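Local coordinates for protein lysyl oxidase (Pichia pastoris, PDB 1W7C) that probably oxidises primary amines, as a copper-dependent quinoprotein of the topaquinone amine oxidase family, at residues D34-T39 / T111-L116; T46-F51 / D135-A140; V55-T60 / T386-E391; T85-G90 / E98-G103. One frame throughout, in Å; residues are numbered along the deposited sequence.

The four contacts illustrate how a small domain of antiparallel sheet and helices is assembled and then fixed to a larger one. Contact 4 is the hairpin of strands 82-89 and 96-103, contact 1 sets helix 26-39 against the neighbouring strand 112-115, and contact 3 joins strand 53-61, of the same sheet and N2 family region, to strand 380-388 of the enzyme domain. Contact 2 ties the loop before strand 53-61 to helix 136-150. Centres of contacts 1 and 4 lie about 8 Å apart, those of 1 and 2 about 22 Å. First segments run in the order 34-39, 46-51, 55-60, 85-90; the hairpin falls between the segments of each other contact, and contacts 1, 2 and 3 alternate.

Contact 1 (D34-T39 / T111-L116); sequences DLLHST and TTIEPL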
loop_
_atom_site.group_PDB
_atom_site.type_symbol
_atom_site.label_atom_id
_atom_site.label_comp_id
_atom_site.label_asym_id
_atom_site.label_seq_id
_atom_site.Cartn_x
_atom_site.Cartn_y
_atom_site.Cartn_z
ATOM N N ASP A 34 20.944 -29.428 31.784
ATOM C CA ASP A 34 21.651 -30.375 32.655
ATOM C C ASP A 34 22.680 -29.630 33.512
ATOM O O ASP A 34 22.819 -29.894 34.716
ATOM C CB ASP A 34 22.346 -31.476 31.840
ATOM C CG ASP A 34 21.382 -32.509 31.252
ATOM O OD1 ASP A 34 20.169 -32.567 31.598
ATOM O OD2 ASP A 34 21.786 -33.341 30.415
ATOM N N LEU A 35 23.400 -28.692 32.899
ATOM C CA LEU A 35 24.439 -27.941 33.619
ATOM C C LEU A 35 23.822 -27.006 34.645
ATOM O O LEU A 35 24.350 -26.858 35.746
ATOM C CB LEU A 35 25.331 -27.172 32.650
ATOM C CG LEU A 35 26.538 -26.447 33.256
ATOM C CD1 LEU A 35 27.433 -27.405 34.016
ATOM C CD2 LEU A 35 27.312 -25.713 32.165
ATOM N N LEU A 36 22.689 -26.408 34.306
ATOM C CA LEU A 36 21.978 -25.568 35.254
ATOM C C LEU A 36 21.537 -26.420 36.452
ATOM O O LEU A 36 21.685 -25.983 37.597
ATOM C CB LEU A 36 20.787 -24.864 34.591
ATOM C CG LEU A 36 21.153 -23.773 33.598
ATOM C CD1 LEU A 36 19.916 -23.323 32.889
ATOM C CD2 LEU A 36 21.800 -22.569 34.275
ATOM N N HIS A 37 21.040 -27.626 36.184
ATOM C CA HIS A 37 20.566 -28.506 37.257
ATOM C C HIS A 37 21.705 -28.964 38.180
ATOM O O HIS A 37 21.471 -29.234 39.369
ATOM C CB HIS A 37 19.831 -29.731 36.693
ATOM C CG HIS A 37 18.355 -29.550 36.547
ATOM N ND1 HIS A 37 17.472 -29.810 37.575
ATOM C CD2 HIS A 37 17.603 -29.117 35.503
ATOM C CE1 HIS A 37 16.240 -29.578 37.160
ATOM N NE2 HIS A 37 16.291 -29.166 35.904
ATOM N N SER A 38 22.919 -29.089 37.642
ATOM C CA SER A 38 24.056 -29.537 38.449
ATOM C C SER A 38 24.718 -28.365 39.194
ATOM O O SER A 38 25.406 -28.556 40.174
ATOM C CB SER A 38 25.060 -30.329 37.600
ATOM O OG SER A 38 25.745 -29.503 36.694
ATOM N N THR A 39 24.458 -27.143 38.747
ATOM C CA THR A 39 25.089 -25.952 39.310
ATOM C C THR A 39 24.245 -25.299 40.415
ATOM O O THR A 39 24.782 -24.778 41.393
ATOM C CB THR A 39 25.334 -24.941 38.161
ATOM O OG1 THR A 39 26.212 -25.537 37.184
ATOM C CG2 THR A 39 26.076 -23.708 38.685
ATOM N N THR A 111 33.476 -24.463 29.486
ATOM C CA THR A 111 32.151 -23.868 29.634
ATOM C C THR A 111 31.975 -23.239 30.988
ATOM O O THR A 111 32.306 -23.837 32.020
ATOM C CB THR A 111 31.067 -24.918 29.440
ATOM O OG1 THR A 111 31.227 -25.516 28.163
ATOM C CG2 THR A 111 29.678 -24.302 29.413
ATOM N N THR A 112 31.403 -22.046 30.986
ATOM C CA THR A 112 31.071 -21.341 32.198
ATOM C C THR A 112 29.636 -20.848 32.193
ATOM O O THR A 112 28.955 -20.834 31.164
ATOM C CB THR A 112 32.002 -20.134 32.397
ATOM O OG1 THR A 112 31.835 -19.198 31.317
ATOM C CG2 THR A 112 33.492 -20.553 32.350
ATOM N N ILE A 113 29.202 -20.450 33.372
ATOM C CA ILE A 113 27.945 -19.741 33.562
ATOM C C ILE A 113 28.236 -18.395 34.204
ATOM O O ILE A 113 28.849 -18.343 35.275
ATOM C CB ILE A 113 27.007 -20.546 34.462
ATOM C CG1 ILE A 113 26.808 -21.972 33.910
ATOM C CG2 ILE A 113 25.692 -19.797 34.637
ATOM C CD1 ILE A 113 25.982 -22.885 34.816
ATOM N N GLU A 114 27.816 -17.311 33.540
ATOM C CA GLU A 114 28.102 -15.959 33.994
ATOM C C GLU A 114 26.852 -15.102 33.922
ATOM O O GLU A 114 26.033 -15.297 33.036
ATOM C CB GLU A 114 29.157 -15.301 33.096
ATOM C CG GLU A 114 30.464 -16.071 32.937
ATOM C CD GLU A 114 31.333 -15.499 31.829
ATOM O OE1 GLU A 114 30.913 -14.505 31.184
ATOM O OE2 GLU A 114 32.432 -16.047 31.599
ATOM N N PRO A 115 26.721 -14.108 34.798
ATOM C CA PRO A 115 25.681 -13.097 34.616
ATOM C C PRO A 115 25.772 -12.464 33.221
ATOM O O PRO A 115 26.853 -12.209 32.706
ATOM C CB PRO A 115 25.967 -12.078 35.726
ATOM C CG PRO A 115 26.756 -12.799 36.738
ATOM C CD PRO A 115 27.543 -13.830 35.989
ATOM N N LEU A 116 24.615 -12.230 32.626
ATOM C CA LEU A 116 24.499 -11.719 31.263
ATOM C C LEU A 116 23.679 -10.450 31.254
ATOM O O LEU A 116 22.506 -10.454 31.668
ATOM C CB LEU A 116 23.834 -12.771 30.389
ATOM C CG LEU A 116 23.577 -12.424 28.943
ATOM C CD1 LEU A 116 24.851 -12.036 28.210
ATOM C CD2 LEU A 116 22.927 -13.622 28.268
#
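Where Leu35 and Thr39 meet Ile113 no aromatic ring takes part, and the flat group that matters is the peptide carbonyl of Leu35. Thr39 OG1 donates to Leu35 O over 2.7 Å, tilted 34° from the carbonyl plane. The setting is helix-on-sheet packing in the N2 domain of a copper amine oxidase: helix 34-39 runs across strand 112-115 at 77°. Ile113 carries most of the contact from the strand. Its CD1 reaches tip to tip toward Leu35 CG at 3.9 Å, and it meets Thr39 OG1 in the same manner at 3.6 Å. The neighbouring Leu36 brings CD2 to 4.2 Å from Ile113 CD1. The hydroxyl of Thr39 is therefore tied back to its own helix while the same oxygen touches the Ile113 CD1 methyl. Leu35 carries CG anti to its backbone N (chi1 -175°), and beyond it CD2 slides past Thr111 in the opposite direction. Leu35 and Ile113 also pack on Val102 and Leu100, respectively, of the adjacent strand 96-103. Thr111 divides its roles: OG1 bonds to Pro104 O and Ser108 N, whereas CG2 touches Leu35 CD2 at 3.9 Å.

Contact 2 (T46-F51 / D135-A140); sequences TKADFF and DRIKSA
Ile137 meets Ala48, Asp49 and Phe50 of the loop 46-51 with its two outer methyl groups. CG2 lies 3.7 Å from Phe50 CD2, the two side chains sliding past each other in opposite directions, and also touches Asp49 CA at 3.9 Å, while CD1 sits 3.6 Å from the carbonyl oxygen Ala48 O. The next residue, Lys138, offers its backbone to the same ring: Lys138 CA lies at the edge of Phe50, in its plane, 3.7 Å from CE2. An alanine in place of Phe50 would remove the ring and would probably open a gap beside Ile137 CG2 and the start of the helix. The next shell fixes both partners. Phe50 stacks edge-to-face with Phe129, to which Lys138 also makes a cation-pi contact, and Phe50 O accepts from Tyr88 OH and Arg218 NH1. On the loop, an Asx turn joins Phe51 N to Asp49 OD1 at 2.9 Å. On the helix, Asp135 is the N-cap residue of helix 136-150: its OD2 takes the N-H of Lys138 at 2.9 Å with a nearly straight angle of 167°. Its other oxygen, OD1, bonds to Tyr54 OH of strand 53-61. Apolar contact thus joins loop to helix, while polar bonds shape each side separately; the Lys138 N-H and the helix N-terminus would probably favour a charged Asp135 carboxylate.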
loop_
_atom_site.group_PDB
_atom_site.type_symbol
_atom_site.label_atom_id
_atom_site.label_comp_id
_atom_site.label_asym_id
_atom_site.label_seq_id
_atom_site.Cartn_x
_atom_site.Cartn_y
_atom_site.Cartn_z
ATOM N N THR A 46 6.499 -27.295 37.334
ATOM C CA THR A 46 5.229 -27.818 37.859
ATOM C C THR A 46 5.190 -27.961 39.397
ATOM O O THR A 46 4.119 -28.135 39.967
ATOM C CB THR A 46 4.847 -29.165 37.184
ATOM O OG1 THR A 46 5.961 -30.076 37.187
ATOM C CG2 THR A 46 4.507 -28.958 35.700
ATOM N N LYS A 47 6.347 -27.864 40.052
ATOM C CA LYS A 47 6.436 -27.951 41.508
ATOM C C LYS A 47 6.922 -26.654 42.163
ATOM O O LYS A 47 7.105 -26.595 43.367
ATOM C CB LYS A 47 7.383 -29.103 41.882
ATOM C CG LYS A 47 6.918 -30.473 41.363
ATOM C CD LYS A 47 7.934 -31.562 41.639
ATOM C CE LYS A 47 7.482 -32.927 41.099
ATOM N NZ LYS A 47 8.580 -33.932 41.167
ATOM N N ALA A 48 7.094 -25.616 41.351
ATOM C CA ALA A 48 7.748 -24.394 41.748
ATOM C C ALA A 48 6.775 -23.360 42.317
ATOM O O ALA A 48 5.589 -23.340 41.984
ATOM C CB ALA A 48 8.518 -23.797 40.552
ATOM N N ASP A 49 7.303 -22.505 43.181
ATOM C CA ASP A 49 6.598 -21.322 43.658
ATOM C C ASP A 49 7.585 -20.149 43.712
ATOM O O ASP A 49 8.699 -20.262 43.217
ATOM C CB ASP A 49 5.878 -21.608 45.002
ATOM C CG ASP A 49 6.814 -21.906 46.150
ATOM O OD1 ASP A 49 7.992 -21.499 46.151
ATOM O OD2 ASP A 49 6.412 -22.522 47.150
ATOM N N PHE A 50 7.177 -19.029 44.305
ATOM C CA PHE A 50 7.999 -17.822 44.313
ATOM C C PHE A 50 9.291 -17.953 45.138
ATOM O O PHE A 50 10.137 -17.046 45.118
ATOM C CB PHE A 50 7.207 -16.630 44.877
ATOM C CG PHE A 50 6.000 -16.194 44.062
ATOM C CD1 PHE A 50 4.894 -15.680 44.728
ATOM C CD2 PHE A 50 5.973 -16.216 42.671
ATOM C CE1 PHE A 50 3.773 -15.230 44.035
ATOM C CE2 PHE A 50 4.852 -15.770 41.963
ATOM C CZ PHE A 50 3.766 -15.246 42.648
ATOM N N PHE A 51 9.439 -19.058 45.866
ATOM C CA PHE A 51 10.603 -19.263 46.718
ATOM C C PHE A 51 11.524 -20.354 46.176
ATOM O O PHE A 51 12.575 -20.648 46.761
ATOM C CB PHE A 51 10.138 -19.564 48.142
ATOM C CG PHE A 51 9.340 -18.443 48.741
ATOM C CD1 PHE A 51 7.952 -18.459 48.670
ATOM C CD2 PHE A 51 9.972 -17.321 49.292
ATOM C CE1 PHE A 51 7.200 -17.426 49.191
ATOM C CE2 PHE A 51 9.226 -16.262 49.790
ATOM C CZ PHE A 51 7.838 -16.314 49.751
ATOM N N ASP A 135 5.026 -14.898 34.489
ATOM C CA ASP A 135 5.344 -16.248 34.128
ATOM C C ASP A 135 4.252 -17.190 34.624
ATOM O O ASP A 135 3.261 -16.756 35.211
ATOM C CB ASP A 135 6.759 -16.673 34.574
ATOM C CG ASP A 135 6.910 -16.856 36.042
ATOM O OD1 ASP A 135 8.031 -17.317 36.406
ATOM O OD2 ASP A 135 6.046 -16.503 36.891
ATOM N N ARG A 136 4.429 -18.478 34.390
ATOM C CA ARG A 136 3.393 -19.463 34.722
ATOM C C ARG A 136 3.092 -19.428 36.220
ATOM O O ARG A 136 1.947 -19.578 36.633
ATOM C CB ARG A 136 3.805 -20.864 34.314
ATOM C CG ARG A 136 3.739 -21.069 32.838
ATOM C CD ARG A 136 3.988 -22.475 32.388
ATOM N NE ARG A 136 3.865 -22.536 30.937
ATOM C CZ ARG A 136 4.256 -23.548 30.189
ATOM N NH1 ARG A 136 4.769 -24.641 30.739
ATOM N NH2 ARG A 136 4.095 -23.478 28.873
ATOM N N ILE A 137 4.130 -19.233 37.015
ATOM C CA ILE A 137 4.011 -19.236 38.484
ATOM C C ILE A 137 3.233 -18.009 38.979
ATOM O O ILE A 137 2.293 -18.134 39.776
ATOM C CB ILE A 137 5.424 -19.345 39.125
ATOM C CG1 ILE A 137 6.152 -20.634 38.675
ATOM C CG2 ILE A 137 5.322 -19.274 40.648
ATOM C CD1 ILE A 137 5.326 -21.867 38.753
ATOM N N LYS A 138 3.585 -16.831 38.473
ATOM C CA LYS A 138 2.876 -15.615 38.858
ATOM C C LYS A 138 1.440 -15.605 38.334
ATOM O O LYS A 138 0.543 -15.152 39.046
ATOM C CB LYS A 138 3.620 -14.359 38.408
ATOM C CG LYS A 138 3.015 -13.075 38.932
ATOM C CD LYS A 138 4.023 -11.946 38.962
ATOM C CE LYS A 138 4.879 -11.971 40.222
ATOM N NZ LYS A 138 6.076 -11.054 40.167
ATOM N N SER A 139 1.222 -16.083 37.109
ATOM C CA SER A 139 -0.146 -16.191 36.560
ATOM C C SER A 139 -1.028 -17.073 37.436
ATOM O O SER A 139 -2.180 -16.737 37.714
ATOM C CB SER A 139 -0.101 -16.747 35.144
ATOM O OG SER A 139 0.454 -15.763 34.314
ATOM N N ALA A 140 -0.481 -18.194 37.873
ATOM C CA ALA A 140 -1.235 -19.129 38.702
ATOM C C ALA A 140 -1.561 -18.525 40.069
ATOM O O ALA A 140 -2.665 -18.683 40.571
ATOM C CB ALA A 140 -0.473 -20.452 38.873
#

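Contact 3 (V55-T60 / T386-E391); sequences VLWIET and TFEYDE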
loop_
_atom_site.group_PDB
_atom_site.type_symbol
_atom_site.label_atom_id
_atom_site.label_comp_id
_atom_site.label_asym_id
_atom_site.label_seq_id
_atom_site.Cartn_x
_atom_site.Cartn_y
_atom_site.Cartn_z
ATOM N N VAL A 55 14.036 -22.790 35.799
ATOM C CA VAL A 55 14.489 -22.274 34.518
ATOM C C VAL A 55 13.296 -21.861 33.633
ATOM O O VAL A 55 12.352 -22.643 33.425
ATOM C CB VAL A 55 15.356 -23.340 33.784
ATOM C CG1 VAL A 55 15.841 -22.843 32.413
ATOM C CG2 VAL A 55 16.553 -23.722 34.640
ATOM N N LEU A 56 13.368 -20.664 33.071
ATOM C CA LEU A 56 12.342 -20.229 32.112
ATOM C C LEU A 56 12.718 -20.511 30.664
ATOM O O LEU A 56 11.981 -21.183 29.953
ATOM C CB LEU A 56 12.026 -18.727 32.247
ATOM C CG LEU A 56 11.188 -18.258 33.405
ATOM C CD1 LEU A 56 12.051 -18.140 34.642
ATOM C CD2 LEU A 56 10.545 -16.909 33.045
ATOM N N TRP A 57 13.855 -19.939 30.257
ATOM C CA TRP A 57 14.244 -19.855 28.850
ATOM C C TRP A 57 15.697 -20.274 28.647
ATOM O O TRP A 57 16.545 -20.045 29.520
ATOM C CB TRP A 57 14.055 -18.424 28.347
ATOM C CG TRP A 57 12.631 -18.001 28.329
ATOM C CD1 TRP A 57 11.542 -18.767 27.990
ATOM C CD2 TRP A 57 12.120 -16.727 28.716
ATOM N NE1 TRP A 57 10.393 -18.029 28.124
ATOM C CE2 TRP A 57 10.722 -16.771 28.554
ATOM C CE3 TRP A 57 12.709 -15.531 29.168
ATOM C CZ2 TRP A 57 9.893 -15.683 28.860
ATOM C CZ3 TRP A 57 11.884 -14.447 29.468
ATOM C CH2 TRP A 57 10.493 -14.531 29.309
ATOM N N ILE A 58 15.945 -20.929 27.517
ATOM C CA ILE A 58 17.272 -21.310 27.057
ATOM C C ILE A 58 17.292 -21.159 25.541
ATOM O O ILE A 58 16.553 -21.858 24.854
ATOM C CB ILE A 58 17.619 -22.780 27.397
ATOM C CG1 ILE A 58 17.554 -23.038 28.900
ATOM C CG2 ILE A 58 18.999 -23.097 26.842
ATOM C CD1 ILE A 58 17.723 -24.506 29.288
ATOM N N GLU A 59 18.081 -20.202 25.056
ATOM C CA GLU A 59 18.113 -19.912 23.629
ATOM C C GLU A 59 19.492 -19.480 23.156
ATOM O O GLU A 59 20.378 -19.192 23.952
ATOM C CB GLU A 59 17.084 -18.847 23.256
ATOM C CG GLU A 59 17.416 -17.477 23.801
ATOM C CD GLU A 59 16.656 -16.338 23.138
ATOM O OE1 GLU A 59 15.890 -16.574 22.178
ATOM O OE2 GLU A 59 16.873 -15.197 23.600
ATOM N N THR A 60 19.655 -19.413 21.831
ATOM C CA THR A 60 20.910 -18.932 21.265
ATOM C C THR A 60 21.181 -17.488 21.645
ATOM O O THR A 60 20.308 -16.637 21.486
ATOM C CB THR A 60 20.856 -19.048 19.767
ATOM O OG1 THR A 60 20.715 -20.434 19.425
ATOM C CG2 THR A 60 22.153 -18.552 19.120
ATOM N N THR A 386 11.445 -23.829 20.042
ATOM C CA THR A 386 11.683 -22.973 21.189
ATOM C C THR A 386 11.844 -23.880 22.412
ATOM O O THR A 386 11.547 -25.074 22.373
ATOM C CB THR A 386 10.502 -22.010 21.450
ATOM O OG1 THR A 386 9.304 -22.787 21.579
ATOM C CG2 THR A 386 10.295 -21.026 20.288
ATOM N N PHE A 387 12.237 -23.273 23.515
ATOM C CA PHE A 387 12.287 -23.934 24.824
ATOM C C PHE A 387 11.643 -23.052 25.873
ATOM O O PHE A 387 12.000 -21.880 26.004
ATOM C CB PHE A 387 13.739 -24.254 25.241
ATOM C CG PHE A 387 13.837 -24.855 26.618
ATOM C CD1 PHE A 387 14.013 -24.064 27.730
ATOM C CD2 PHE A 387 13.658 -26.217 26.787
ATOM C CE1 PHE A 387 14.062 -24.635 28.996
ATOM C CE2 PHE A 387 13.715 -26.792 28.032
ATOM C CZ PHE A 387 13.906 -25.999 29.137
ATOM N N GLU A 388 10.688 -23.584 26.612
ATOM C CA GLU A 388 10.128 -22.834 27.760
ATOM C C GLU A 388 9.762 -23.801 28.865
ATOM O O GLU A 388 9.155 -24.826 28.612
ATOM C CB GLU A 388 8.885 -22.035 27.390
ATOM C CG GLU A 388 9.065 -21.106 26.216
ATOM C CD GLU A 388 7.909 -20.147 26.069
ATOM O OE1 GLU A 388 7.907 -19.078 26.775
ATOM O OE2 GLU A 388 7.023 -20.438 25.220
ATOM N N TYR A 389 10.118 -23.457 30.098
ATOM C CA TYR A 389 9.605 -24.146 31.289
ATOM C C TYR A 389 9.702 -25.654 31.138
ATOM O O TYR A 389 8.685 -26.384 31.170
ATOM C CB TYR A 389 8.147 -23.803 31.532
ATOM C CG TYR A 389 7.798 -22.352 31.661
ATOM C CD1 TYR A 389 8.077 -21.641 32.828
ATOM C CD2 TYR A 389 7.114 -21.702 30.649
ATOM C CE1 TYR A 389 7.710 -20.313 32.952
ATOM C CE2 TYR A 389 6.748 -20.387 30.759
ATOM C CZ TYR A 389 7.045 -19.691 31.903
ATOM O OH TYR A 389 6.658 -18.385 31.995
ATOM N N ASP A 390 10.922 -26.106 30.944
ATOM C CA ASP A 390 11.267 -27.523 30.988
ATOM C C ASP A 390 10.932 -28.331 29.721
ATOM O O ASP A 390 11.222 -29.511 29.682
ATOM C CB ASP A 390 10.649 -28.206 32.225
ATOM C CG ASP A 390 11.175 -27.633 33.555
ATOM O OD1 ASP A 390 10.462 -27.787 34.587
ATOM O OD2 ASP A 390 12.286 -27.042 33.666
ATOM N N GLU A 391 10.352 -27.705 28.687
ATOM C CA GLU A 391 9.971 -28.414 27.481
ATOM C C GLU A 391 10.520 -27.772 26.194
ATOM O O GLU A 391 10.524 -26.550 26.032
ATOM C CB GLU A 391 8.452 -28.562 27.418
ATOM C CG GLU A 391 7.902 -29.397 28.577
ATOM C CD GLU A 391 6.397 -29.476 28.569
ATOM O OE1 GLU A 391 5.760 -28.423 28.765
ATOM O OE2 GLU A 391 5.861 -30.587 28.370
HETATM O O HOH W 1 13.030 -25.571 36.051
HETATM O O HOH W 2 13.097 -25.098 32.070
HETATM O O HOH W 3 13.830 -19.995 25.506
#
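Trp57 and Glu388 lie side by side and point the same way, indole and carboxylate planes 29° apart. The N-H of Trp57 NE1 reaches Glu388 OE1 at 3.0 Å, nearly in the ring plane, and meets that oxygen on its anti side. Arg315 NE makes a salt bridge to the same OE1, and OE2 is held by Asn365 ND2, so the carboxylate is gripped at both oxygens. A phenylalanine in place of Trp57 would lose the indole N-H and would probably leave OE1 to Arg315 with its turn less firmly fixed. Ile58 and Phe387 cross obliquely, with Ile58 CD1 3.7 Å from the ring atom Phe387 CE1. With CG anti to its backbone N (chi1 176°), Phe387 starts its ring toward Ile58, and Val55 CG1 adds a further touch at the ring's edge, 4.2 Å from CE1. Leu56 and Tyr389 again run alongside each other, beside a backbone bond from Tyr389 N to Leu56 O of 2.9 Å. Two waters join Val55 to Asp390: one bridges Val55 N and Asp390 OD2, the other Val55 O and the same OD2. The arrangement unites two motifs at the junction of the N2 and enzyme domains: a classic beta bulge, in which Leu56 and Trp57 both face Val86, and the type I' turn Glu388-Glu391 of a beta hairpin.

Contact 4 (T85-G90 / E98-G103); sequences TVVYFG and EELKVG
Val87 and Glu98 form a hydrogen-bonded antiparallel pair in which Glu98 N gives to Val87 O at 2.8 Å and Val87 N gives to Glu98 O at 3.0 Å. Two residues along, Thr85 and Leu100 repeat the pattern, Thr85 N donating to Leu100 O at 2.8 Å and Leu100 N to Thr85 O at 2.9 Å. Leu100 O may take a second proton from Thr85 OG1, which stands above the carbonyl plane; this bond is less certain because Thr85 is modelled in two conformers. The acid side chains look to other partners: Glu98 OE2 to Ser125 OG and Lys126 NZ, Glu99 OE1 to Tyr119 OH and Arg84 NE. Between the two bonded pairs Val86 and Glu99 form a non-hydrogen-bonded pair, their side chains alongside each other and pointing the same way. This is the beta hairpin of strands 82-89 and 96-103 at the middle of the N2-domain sheet, with strand 53-61 beside the first strand and strand 112-115 beside the second. On the face that bears Thr85, Val87, Glu98 and Leu100, the ring of Phe89 packs at one end. Val87 CG1 stands 3.5 Å above one face of it, offset toward the rim, while Glu98 CB and Leu100 CD1 come to its edge, Leu100 CD1 4.2 Å from Phe89 CZ. Val87 CG2 also meets Leu100 CD1, at 4.1 Å. In one conformer at least, Thr85 crosses Val102 at about a right angle, CG2 to CG2 3.8 Å. Tyr40 stacks edge-to-face with Phe89, and Val32 of helix 26-39 touches both Thr85 and Val102.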
loop_
_atom_site.group_PDB
_atom_site.type_symbol
_atom_site.label_atom_id
_atom_site.label_comp_id
_atom_site.label_asym_id
_atom_site.label_seq_id
_atom_site.Cartn_x
_atom_site.Cartn_y
_atom_site.Cartn_z
ATOM N N THR A 85 20.268 -17.884 28.963
ATOM C CA THR A 85 19.246 -18.529 29.805
ATOM C C THR A 85 18.675 -17.515 30.761
ATOM O O THR A 85 19.311 -16.535 31.119
ATOM C CB THR A 85 19.872 -19.720 30.572
ATOM O OG1 THR A 85 20.796 -19.238 31.570
ATOM C CG2 THR A 85 20.718 -20.616 29.626
ATOM N N VAL A 86 17.421 -17.702 31.110
ATOM C CA VAL A 86 16.780 -16.878 32.118
ATOM C C VAL A 86 16.262 -17.862 33.170
ATOM O O VAL A 86 15.495 -18.795 32.850
ATOM C CB VAL A 86 15.645 -16.006 31.543
ATOM C CG1 VAL A 86 15.060 -15.121 32.626
ATOM C CG2 VAL A 86 16.151 -15.186 30.325
ATOM N N VAL A 87 16.669 -17.611 34.424
ATOM C CA VAL A 87 16.400 -18.488 35.549
ATOM C C VAL A 87 15.789 -17.607 36.641
ATOM O O VAL A 87 16.304 -16.532 36.962
ATOM C CB VAL A 87 17.691 -19.160 36.054
ATOM C CG1 VAL A 87 17.427 -20.057 37.268
ATOM C CG2 VAL A 87 18.380 -19.932 34.922
ATOM N N TYR A 88 14.693 -18.073 37.226
ATOM C CA TYR A 88 14.173 -17.435 38.425
ATOM C C TYR A 88 14.874 -17.994 39.643
ATOM O O TYR A 88 14.943 -19.203 39.815
ATOM C CB TYR A 88 12.669 -17.638 38.556
ATOM C CG TYR A 88 12.150 -16.991 39.812
ATOM C CD1 TYR A 88 11.994 -15.609 39.895
ATOM C CD2 TYR A 88 11.904 -17.746 40.959
ATOM C CE1 TYR A 88 11.562 -15.009 41.058
ATOM C CE2 TYR A 88 11.460 -17.138 42.110
ATOM C CZ TYR A 88 11.308 -15.777 42.162
ATOM O OH TYR A 88 10.842 -15.169 43.303
ATOM N N PHE A 89 15.417 -17.096 40.449
ATOM C CA PHE A 89 15.994 -17.452 41.744
ATOM C C PHE A 89 15.164 -16.913 42.898
ATOM O O PHE A 89 15.148 -15.692 43.145
ATOM C CB PHE A 89 17.417 -16.924 41.869
ATOM C CG PHE A 89 18.394 -17.611 40.954
ATOM C CD1 PHE A 89 18.744 -17.035 39.748
ATOM C CD2 PHE A 89 18.923 -18.848 41.274
ATOM C CE1 PHE A 89 19.618 -17.655 38.897
ATOM C CE2 PHE A 89 19.822 -19.472 40.427
ATOM C CZ PHE A 89 20.174 -18.862 39.233
ATOM N N GLY A 90 14.538 -17.839 43.640
ATOM C CA GLY A 90 13.751 -17.504 44.803
ATOM C C GLY A 90 14.367 -17.945 46.118
ATOM O O GLY A 90 13.828 -17.629 47.154
ATOM N N GLU A 98 17.235 -13.888 36.688
ATOM C CA GLU A 98 18.547 -13.519 36.219
ATOM C C GLU A 98 18.831 -14.134 34.865
ATOM O O GLU A 98 18.538 -15.308 34.616
ATOM C CB GLU A 98 19.658 -13.849 37.225
ATOM C CG GLU A 98 20.983 -13.149 36.841
ATOM C CD GLU A 98 22.043 -13.162 37.912
ATOM O OE1 GLU A 98 21.956 -14.000 38.831
ATOM O OE2 GLU A 98 23.013 -12.364 37.778
ATOM N N GLU A 99 19.407 -13.311 33.990
ATOM C CA GLU A 99 19.886 -13.767 32.706
ATOM C C GLU A 99 21.339 -14.206 32.899
ATOM O O GLU A 99 22.152 -13.471 33.512
ATOM C CB GLU A 99 19.771 -12.621 31.683
ATOM C CG GLU A 99 18.368 -12.043 31.603
ATOM C CD GLU A 99 18.155 -11.061 30.468
ATOM O OE1 GLU A 99 18.176 -11.516 29.297
ATOM O OE2 GLU A 99 17.988 -9.876 30.777
ATOM N N LEU A 100 21.639 -15.388 32.370
ATOM C CA LEU A 100 22.922 -16.026 32.481
ATOM C C LEU A 100 23.373 -16.518 31.108
ATOM O O LEU A 100 22.588 -17.062 30.351
ATOM C CB LEU A 100 22.845 -17.228 33.448
ATOM C CG LEU A 100 22.341 -16.920 34.869
ATOM C CD1 LEU A 100 22.109 -18.243 35.584
ATOM C CD2 LEU A 100 23.272 -16.042 35.647
ATOM N N LYS A 101 24.656 -16.303 30.813
ATOM C CA LYS A 101 25.306 -16.831 29.617
ATOM C C LYS A 101 25.908 -18.179 29.950
ATOM O O LYS A 101 26.638 -18.305 30.947
ATOM C CB LYS A 101 26.395 -15.872 29.142
ATOM C CG LYS A 101 27.204 -16.352 27.924
ATOM C CD LYS A 101 28.205 -15.270 27.517
ATOM C CE LYS A 101 29.505 -15.828 26.976
ATOM N NZ LYS A 101 30.295 -14.775 26.255
ATOM N N VAL A 102 25.580 -19.179 29.140
ATOM C CA VAL A 102 26.153 -20.525 29.287
ATOM C C VAL A 102 26.886 -20.860 28.009
ATOM O O VAL A 102 26.293 -20.932 26.945
ATOM C CB VAL A 102 25.108 -21.609 29.584
ATOM C CG1 VAL A 102 25.799 -22.949 29.800
ATOM C CG2 VAL A 102 24.248 -21.229 30.800
ATOM N N GLY A 103 28.190 -21.031 28.117
ATOM C CA GLY A 103 28.997 -21.355 26.966
ATOM C C GLY A 103 30.485 -21.296 27.244
ATOM O O GLY A 103 30.893 -20.971 28.350
#